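Local atomic coordinates of cytosol aminopeptidase (Staphylococcus aureus subsp. aureus, PDB entry 3KZW), a protein that probably removes amino-terminal residues from peptides as a metal-dependent leucyl aminopeptidase, assembled as a hexamer. Residues T352-E357 and A375-N380; A442-S447 and A466-H471. One frame throughout, in Å; residues are numbered along the deposited sequence.

Contact 1. Residues T352-E357 and A375-N380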
# COMPACT_ATOMS: atom_id res chain seq x y z
N THR A 352 9.10 13.44 -31.03
CA THR A 352 9.36 14.78 -31.54
C THR A 352 8.07 15.59 -31.54
O THR A 352 7.10 15.23 -32.21
CB THR A 352 9.96 14.73 -32.96
OG1 THR A 352 11.06 13.82 -32.99
CG2 THR A 352 10.44 16.11 -33.39
N ALA A 353 8.07 16.68 -30.77
CA ALA A 353 6.92 17.57 -30.68
C ALA A 353 6.71 18.36 -31.98
O ALA A 353 7.57 18.33 -32.87
CB ALA A 353 7.10 18.52 -29.51
N LEU A 354 5.58 19.05 -32.08
CA LEU A 354 5.31 19.93 -33.22
C LEU A 354 6.34 21.05 -33.29
O LEU A 354 6.66 21.54 -34.38
CB LEU A 354 3.89 20.50 -33.14
CG LEU A 354 3.35 21.28 -34.35
CD1 LEU A 354 3.05 20.36 -35.52
CD2 LEU A 354 2.11 22.07 -33.96
N SER A 355 6.85 21.45 -32.13
CA SER A 355 7.89 22.48 -32.04
C SER A 355 9.22 22.03 -32.63
O SER A 355 10.07 22.86 -32.97
CB SER A 355 8.09 22.90 -30.58
OG SER A 355 8.72 21.88 -29.83
N GLY A 356 9.40 20.71 -32.76
CA GLY A 356 10.65 20.14 -33.25
C GLY A 356 11.54 19.64 -32.13
O GLY A 356 12.55 18.98 -32.37
N GLU A 357 11.16 19.97 -30.90
CA GLU A 357 11.88 19.54 -29.71
C GLU A 357 11.57 18.09 -29.37
O GLU A 357 10.47 17.60 -29.63
CB GLU A 357 11.52 20.43 -28.51
CG GLU A 357 12.01 21.86 -28.63
CD GLU A 357 11.41 22.77 -27.58
OE1 GLU A 357 10.18 22.98 -27.60
OE2 GLU A 357 12.19 23.29 -26.74
N ALA A 375 -0.85 21.57 -29.09
CA ALA A 375 -1.96 22.48 -29.35
C ALA A 375 -1.57 23.94 -29.13
O ALA A 375 -1.97 24.81 -29.91
CB ALA A 375 -3.16 22.10 -28.50
N VAL A 376 -0.80 24.20 -28.08
CA VAL A 376 -0.34 25.56 -27.76
C VAL A 376 0.60 26.08 -28.84
O VAL A 376 0.46 27.22 -29.29
CB VAL A 376 0.32 25.64 -26.35
CG1 VAL A 376 1.13 26.92 -26.19
CG2 VAL A 376 -0.73 25.55 -25.26
N PHE A 377 1.53 25.24 -29.28
CA PHE A 377 2.46 25.61 -30.35
C PHE A 377 1.72 25.91 -31.65
O PHE A 377 2.05 26.86 -32.35
CB PHE A 377 3.52 24.52 -30.57
CG PHE A 377 4.64 24.95 -31.48
CD1 PHE A 377 5.70 25.72 -31.00
CD2 PHE A 377 4.63 24.59 -32.82
CE1 PHE A 377 6.73 26.12 -31.84
CE2 PHE A 377 5.66 25.00 -33.68
CZ PHE A 377 6.71 25.76 -33.18
N TYR A 378 0.71 25.10 -31.95
CA TYR A 378 -0.14 25.31 -33.12
C TYR A 378 -0.95 26.60 -33.00
O TYR A 378 -1.11 27.33 -33.98
CB TYR A 378 -1.06 24.11 -33.35
CG TYR A 378 -2.03 24.28 -34.50
CD1 TYR A 378 -1.60 24.20 -35.82
CD2 TYR A 378 -3.38 24.53 -34.25
CE1 TYR A 378 -2.49 24.36 -36.88
CE2 TYR A 378 -4.28 24.69 -35.30
CZ TYR A 378 -3.83 24.60 -36.61
OH TYR A 378 -4.72 24.76 -37.65
N ALA A 379 -1.47 26.87 -31.80
CA ALA A 379 -2.25 28.08 -31.56
C ALA A 379 -1.42 29.35 -31.76
O ALA A 379 -1.93 30.37 -32.23
CB ALA A 379 -2.85 28.05 -30.16
N ASN A 380 -0.14 29.27 -31.41
CA ASN A 380 0.78 30.41 -31.49
C ASN A 380 1.12 30.81 -32.93
O ASN A 380 1.57 31.93 -33.18
CB ASN A 380 2.05 30.12 -30.69
CG ASN A 380 2.69 31.38 -30.13
OD1 ASN A 380 2.02 32.38 -29.89
ND2 ASN A 380 3.99 31.32 -29.90

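Contact 2. Residues A442-S447 and A466-H471. With NA (sodium ion), chain R.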
# COMPACT_ATOMS: atom_id res chain seq x y z
N ALA A 442 13.77 25.13 -15.31
CA ALA A 442 14.97 24.31 -15.45
C ALA A 442 14.67 22.81 -15.42
O ALA A 442 15.26 22.04 -16.17
CB ALA A 442 15.99 24.66 -14.38
N SER A 443 13.74 22.41 -14.55
CA SER A 443 13.50 20.98 -14.31
C SER A 443 12.75 20.26 -15.43
O SER A 443 12.82 19.03 -15.53
CB SER A 443 12.80 20.76 -12.96
OG SER A 443 11.49 21.29 -12.97
N ILE A 444 12.07 21.02 -16.30
CA ILE A 444 11.42 20.42 -17.47
C ILE A 444 12.45 19.98 -18.51
O ILE A 444 12.14 19.25 -19.45
CB ILE A 444 10.36 21.36 -18.14
CG1 ILE A 444 10.99 22.68 -18.59
CG2 ILE A 444 9.18 21.59 -17.19
CD1 ILE A 444 10.16 23.45 -19.59
N LYS A 445 13.69 20.41 -18.31
CA LYS A 445 14.80 20.08 -19.20
C LYS A 445 15.70 18.98 -18.63
O LYS A 445 16.70 18.61 -19.24
CB LYS A 445 15.63 21.33 -19.51
CG LYS A 445 14.85 22.43 -20.24
CD LYS A 445 15.62 23.76 -20.27
CE LYS A 445 16.71 23.76 -21.34
NZ LYS A 445 17.43 25.07 -21.40
N HIS A 446 15.33 18.45 -17.46
CA HIS A 446 16.12 17.41 -16.79
C HIS A 446 15.88 16.02 -17.38
O HIS A 446 15.30 15.14 -16.75
CB HIS A 446 15.87 17.40 -15.27
CG HIS A 446 16.45 18.57 -14.54
ND1 HIS A 446 15.99 18.97 -13.30
CD2 HIS A 446 17.45 19.42 -14.87
CE1 HIS A 446 16.69 20.02 -12.90
NE2 HIS A 446 17.58 20.32 -13.83
N SER A 447 16.34 15.85 -18.62
CA SER A 447 16.33 14.55 -19.28
C SER A 447 17.75 14.21 -19.72
O SER A 447 18.48 15.07 -20.20
CB SER A 447 15.41 14.57 -20.50
OG SER A 447 15.48 13.34 -21.20
N ALA A 466 2.60 23.14 -15.45
CA ALA A 466 2.35 24.48 -15.98
C ALA A 466 3.56 25.00 -16.75
O ALA A 466 3.42 25.57 -17.83
CB ALA A 466 2.00 25.43 -14.85
N SER A 467 4.75 24.77 -16.20
CA SER A 467 6.01 25.15 -16.84
C SER A 467 6.18 24.43 -18.17
O SER A 467 6.65 25.02 -19.15
CB SER A 467 7.19 24.83 -15.92
OG SER A 467 8.42 25.20 -16.52
N PHE A 468 5.78 23.16 -18.21
CA PHE A 468 5.87 22.35 -19.42
C PHE A 468 4.96 22.88 -20.53
O PHE A 468 5.40 23.04 -21.67
CB PHE A 468 5.54 20.89 -19.12
CG PHE A 468 5.83 19.95 -20.25
CD1 PHE A 468 4.87 19.69 -21.23
CD2 PHE A 468 7.06 19.31 -20.35
CE1 PHE A 468 5.13 18.82 -22.28
CE2 PHE A 468 7.34 18.43 -21.39
CZ PHE A 468 6.37 18.19 -22.36
N VAL A 469 3.71 23.17 -20.18
CA VAL A 469 2.73 23.68 -21.13
C VAL A 469 3.08 25.09 -21.63
O VAL A 469 3.05 25.33 -22.84
CB VAL A 469 1.29 23.64 -20.54
CG1 VAL A 469 0.29 24.30 -21.47
CG2 VAL A 469 0.88 22.20 -20.25
N THR A 470 3.43 25.99 -20.71
CA THR A 470 3.70 27.39 -21.05
C THR A 470 5.01 27.59 -21.80
O THR A 470 5.27 28.68 -22.33
CB THR A 470 3.67 28.31 -19.81
OG1 THR A 470 4.56 27.80 -18.82
CG2 THR A 470 2.26 28.40 -19.24
N HIS A 471 5.84 26.55 -21.84
CA HIS A 471 7.10 26.58 -22.58
C HIS A 471 6.86 26.73 -24.08
O HIS A 471 7.64 27.39 -24.76
CB HIS A 471 7.89 25.29 -22.30
CG HIS A 471 9.11 25.13 -23.17
ND1 HIS A 471 10.31 25.74 -22.89
CD2 HIS A 471 9.31 24.40 -24.29
CE1 HIS A 471 11.20 25.40 -23.81
NE2 HIS A 471 10.61 24.59 -24.67
NA NA R . 6.35 30.88 -22.22
O HOH W 1 8.58 30.03 -22.20
O HOH W 2 4.71 32.41 -22.74

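Contact 1. Residues T352-E357 and A375-N380
A type I beta turn from Ala353 to Gly356 packs against helix 368-380, and its two corner residues, Leu354 and Ser355, lie at an edge and over one face of the Phe377 ring. Ser355 supplies a CH-pi contact: its CA stands 3.6 Å from the centroid of the Phe377 ring, only 10° off the ring normal, which places the backbone itself over the middle of one face. Ser355 CB lies above the same ring, 3.7 Å from CE1 of Phe377. At the ring edge, in plane, comes Leu354, whose CD2 is 3.7 Å from CD2 of Phe377 and 3.8 Å from CB of Tyr378, so that this one methyl bridges two successive helix residues. The turn belongs to the loop between strands 350-352 and 358-360 of the catalytic domain, whereas the helix rests its Ala375 and Ala379 on strands 278-285 and 328-338 of the central mixed sheet. Ser355 also begins an ST turn that overlaps the end of the beta turn: with chi1 at 71°, OG sits between the backbone N and the carbonyl carbon, where it accepts from the N of Glu357 at 3.3 Å. The same OG gives its proton to Glu357 OE1 at 2.9 Å, using the anti lone pair of that oxygen. Leu354 N is held by Asp374 OD1, just ahead of the helix segment, and Tyr378 OH pairs with Tyr382.

Contact 2. Residues A442-S447 and A466-H471
Ile444 meets two rings of the segment 466-471: its CG2 is at the edge of the Phe468 ring, near the ring plane, while its CD1 approaches the His471 imidazole obliquely, 4.0 Å from ND1 of His471. The other nitrogen of that ring, NE2, is hydrogen-bonded to Glu357 OE2. The His446 ring lies against its own segment, with Ala442 O and Ser443 CA over one face, both offset toward the rim. The contact joins helix 438-443 and the type I beta turn from Ser443 to His446 to helix 461-470 of the catalytic domain. Ile444 is the side chain of 442-447 that makes the contact, and it is buried. Its chi1 of 59° places CG1 between the backbone N and the carbonyl carbon, and the two branches then diverge: CG2 lies 3.7 Å from OG of Ser467 and 4.2 Å from CB of Phe468, whereas CD1 reaches CB of His471 at 4.0 Å. No hydrogen bond crosses between the segments; Ile444 instead pairs through its backbone with Val453. In the same helix as Phe468, Ala466 O accepts from both N and OG1 of Thr470, the hydroxyl at 2.7 Å and tilted 31° from the carbonyl plane. The carbonyl O of Thr470 binds a sodium ion at 2.5 Å.

In the fold
Contacts 1 and 2 follow one another along the chain, and their centres are 14 Å apart on the same side of the chain's centre. They touch directly at two points. Glu357 OE2, just after the turn of contact 1, lies 2.9 Å from NE2 of His471 in contact 2, a probable hydrogen bond, and CG2 of Val376 packs 4.1 Å from CG1 of Val469, joining helix 368-380 to helix 461-470. Phe468 also touches Arg369 and Leu370 of helix 368-380. The sodium ion of contact 2, held by Thr470 O, Gly474 O and two waters, lies about 10 Å from the nearest atom of the Phe377 side chain in contact 1.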